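Local coordinates for PA0833-PD protein (Pseudomonas aeruginosa PAO1, PDB 6JFW) that probably binds peptidoglycan through its OmpA C-like periplasmic domain, the part held here, and so would link the outer membrane to the cell wall, at residues L52-A56 with Y96-V102. Numbering follows the deposited sequence.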
ATOM      1  N   LEU A  52       3.528   9.435   2.211  1.00 15.14           N
ATOM      2  CA  LEU A  52       2.883   8.753   3.331  1.00 14.32           C
ATOM      3  C   LEU A  52       2.307   9.748   4.330  1.00 10.75           C
ATOM      4  O   LEU A  52       1.240   9.507   4.907  1.00 15.58           O
ATOM      5  CB  LEU A  52       3.872   7.816   4.019  1.00 11.42           C
ATOM      6  CG  LEU A  52       4.082   6.470   3.328  1.00 14.09           C
ATOM      7  CD1 LEU A  52       5.199   5.681   3.993  1.00 17.02           C
ATOM      8  CD2 LEU A  52       2.787   5.671   3.308  1.00 19.78           C
ATOM      9  N   ASN A  53       3.006  10.865   4.558  1.00 13.18           N
ATOM     10  CA  ASN A  53       2.459  11.916   5.413  1.00 12.19           C
ATOM     11  C   ASN A  53       1.112  12.397   4.893  1.00 12.42           C
ATOM     12  O   ASN A  53       0.167  12.582   5.670  1.00 12.39           O
ATOM     13  CB  ASN A  53       3.432  13.093   5.504  1.00 13.74           C
ATOM     14  CG  ASN A  53       4.684  12.767   6.289  1.00 20.42           C
ATOM     15  OD1 ASN A  53       4.739  11.775   7.015  1.00 21.27           O
ATOM     16  ND2 ASN A  53       5.698  13.614   6.155  1.00 20.47           N
ATOM     17  N   ASN A  54       1.008  12.609   3.579  1.00 12.70           N
ATOM     18  CA  ASN A  54      -0.255  13.044   2.992  1.00 12.77           C
ATOM     19  C   ASN A  54      -1.329  11.976   3.141  1.00 15.19           C
ATOM     20  O   ASN A  54      -2.489  12.290   3.438  1.00 11.34           O
ATOM     21  CB  ASN A  54      -0.053  13.401   1.520  1.00 14.86           C
ATOM     22  CG  ASN A  54       0.503  14.796   1.332  1.00 16.28           C
ATOM     23  OD1 ASN A  54      -0.163  15.785   1.636  1.00 21.41           O
ATOM     24  ND2 ASN A  54       1.726  14.886   0.823  1.00 19.63           N
ATOM     25  N   LEU A  55      -0.965  10.708   2.935  1.00 13.99           N
ATOM     26  CA  LEU A  55      -1.923   9.622   3.112  1.00 14.11           C
ATOM     27  C   LEU A  55      -2.460   9.585   4.537  1.00 13.78           C
ATOM     28  O   LEU A  55      -3.666   9.425   4.750  1.00 16.85           O
ATOM     29  CB  LEU A  55      -1.276   8.284   2.755  1.00 16.71           C
ATOM     30  CG  LEU A  55      -1.179   7.928   1.272  1.00 23.44           C
ATOM     31  CD1 LEU A  55      -0.520   6.571   1.086  1.00 19.32           C
ATOM     32  CD2 LEU A  55      -2.558   7.939   0.648  1.00 19.29           C
ATOM     33  N   ALA A  56      -1.574   9.731   5.527  1.00 12.12           N
ATOM     34  CA  ALA A  56      -2.011   9.702   6.919  1.00 11.98           C
ATOM     35  C   ALA A  56      -2.996  10.825   7.214  1.00 15.11           C
ATOM     36  O   ALA A  56      -3.978  10.624   7.937  1.00 15.34           O
ATOM     37  CB  ALA A  56      -0.801   9.789   7.850  1.00 12.20           C
ATOM     38  N   TYR A  96       4.549   3.302  10.107  1.00 13.34           N
ATOM     39  CA  TYR A  96       4.739   4.712   9.783  1.00 13.75           C
ATOM     40  C   TYR A  96       3.433   5.484   9.924  1.00 13.98           C
ATOM     41  O   TYR A  96       3.393   6.550  10.548  1.00 15.97           O
ATOM     42  CB  TYR A  96       5.295   4.859   8.366  1.00 17.27           C
ATOM     43  CG  TYR A  96       5.729   6.270   8.032  1.00 22.92           C
ATOM     44  CD1 TYR A  96       4.817   7.206   7.558  1.00 16.91           C
ATOM     45  CD2 TYR A  96       7.049   6.666   8.195  1.00 23.47           C
ATOM     46  CE1 TYR A  96       5.208   8.496   7.260  1.00 21.05           C
ATOM     47  CE2 TYR A  96       7.450   7.955   7.897  1.00 24.14           C
ATOM     48  CZ  TYR A  96       6.525   8.866   7.429  1.00 23.60           C
ATOM     49  OH  TYR A  96       6.919  10.149   7.131  1.00 19.55           O
ATOM     50  N   LEU A  97       2.352   4.957   9.345  1.00 12.06           N
ATOM     51  CA  LEU A  97       1.066   5.647   9.400  1.00 12.19           C
ATOM     52  C   LEU A  97       0.602   5.846  10.838  1.00  9.69           C
ATOM     53  O   LEU A  97       0.049   6.898  11.178  1.00 11.35           O
ATOM     54  CB  LEU A  97       0.022   4.870   8.599  1.00 13.28           C
ATOM     55  CG  LEU A  97       0.196   4.898   7.080  1.00 11.87           C
ATOM     56  CD1 LEU A  97      -0.741   3.903   6.412  1.00 10.36           C
ATOM     57  CD2 LEU A  97      -0.042   6.303   6.545  1.00 12.22           C
ATOM     58  N   THR A  98       0.823   4.850  11.698  1.00 12.06           N
ATOM     59  CA  THR A  98       0.431   4.991  13.098  1.00 16.48           C
ATOM     60  C   THR A  98       1.304   6.012  13.817  1.00 14.41           C
ATOM     61  O   THR A  98       0.815   6.757  14.675  1.00 17.25           O
ATOM     62  CB  THR A  98       0.494   3.638  13.807  1.00 19.92           C
ATOM     63  OG1 THR A  98       1.732   2.987  13.495  1.00 25.12           O
ATOM     64  CG2 THR A  98      -0.659   2.761  13.370  1.00 17.45           C
ATOM     65  N   ALA A  99       2.595   6.062  13.482  1.00 12.79           N
ATOM     66  CA  ALA A  99       3.461   7.092  14.048  1.00 13.50           C
ATOM     67  C   ALA A  99       2.989   8.488  13.664  1.00 16.28           C
ATOM     68  O   ALA A  99       3.200   9.444  14.419  1.00 17.58           O
ATOM     69  CB  ALA A  99       4.904   6.875  13.594  1.00 15.34           C
ATOM     70  N   GLN A 100       2.346   8.623  12.505  1.00 15.92           N
ATOM     71  CA  GLN A 100       1.816   9.907  12.062  1.00 17.15           C
ATOM     72  C   GLN A 100       0.466  10.244  12.682  1.00 20.15           C
ATOM     73  O   GLN A 100      -0.062  11.328  12.416  1.00 25.61           O
ATOM     74  CB  GLN A 100       1.704   9.930  10.536  1.00 18.41           C
ATOM     75  CG  GLN A 100       3.045   9.938   9.828  1.00 27.54           C
ATOM     76  CD  GLN A 100       3.844  11.194  10.118  1.00 29.59           C
ATOM     77  OE1 GLN A 100       3.520  12.275   9.626  1.00 32.54           O
ATOM     78  NE2 GLN A 100       4.887  11.060  10.927  1.00 25.45           N
ATOM     79  N   GLY A 101      -0.106   9.358  13.493  1.00 17.94           N
ATOM     80  CA  GLY A 101      -1.331   9.664  14.202  1.00 17.73           C
ATOM     81  C   GLY A 101      -2.568   8.940  13.719  1.00 21.58           C
ATOM     82  O   GLY A 101      -3.657   9.208  14.240  1.00 17.19           O
ATOM     83  N   VAL A 102      -2.450   8.044  12.742  1.00 17.21           N
ATOM     84  CA  VAL A 102      -3.595   7.237  12.339  1.00 14.87           C
ATOM     85  C   VAL A 102      -3.901   6.231  13.439  1.00 18.56           C
ATOM     86  O   VAL A 102      -3.003   5.539  13.936  1.00 16.09           O
ATOM     87  CB  VAL A 102      -3.322   6.541  10.997  1.00 16.25           C
ATOM     88  CG1 VAL A 102      -4.485   5.644  10.628  1.00 17.64           C
ATOM     89  CG2 VAL A 102      -3.081   7.571   9.904  1.00 13.96           C
TER
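L52 lies against the ring of Y96: its CD1 sits 4.3 Å from the ring centroid and 26° off the normal, a CH-pi contact over one face. Y49, one turn earlier, meets the same tyrosine edge-to-face. One turn on from L52, A56 faces L97, and their CA atoms, 5.7 Å apart, are the nearest of the two segments; L97 CD2 also reaches L52 CD2 (4.3 Å). The small A56 methyl has three neighbours, with A56 CB 3.8 Å from L97 CD2, 3.7 Å from Q100 CB and 3.8 Å from V102 CG2. Helix 79-99 ends in a Schellman motif, with G101 at positive phi (109°) and hydrogen bonds V102 N to L97 O (3.2 Å) and G101 N to T98 O (3.0 Å); this turn is consistent with V102 facing A56. Helices 49-61 and 79-99 thus pack together in the OmpA C-like alpha/beta fold. About 270 of the 354 Å² buried comes from leucine, alanine, valine and tyrosine residues, the rest from N53 and Q100, so apolar packing probably dominates here.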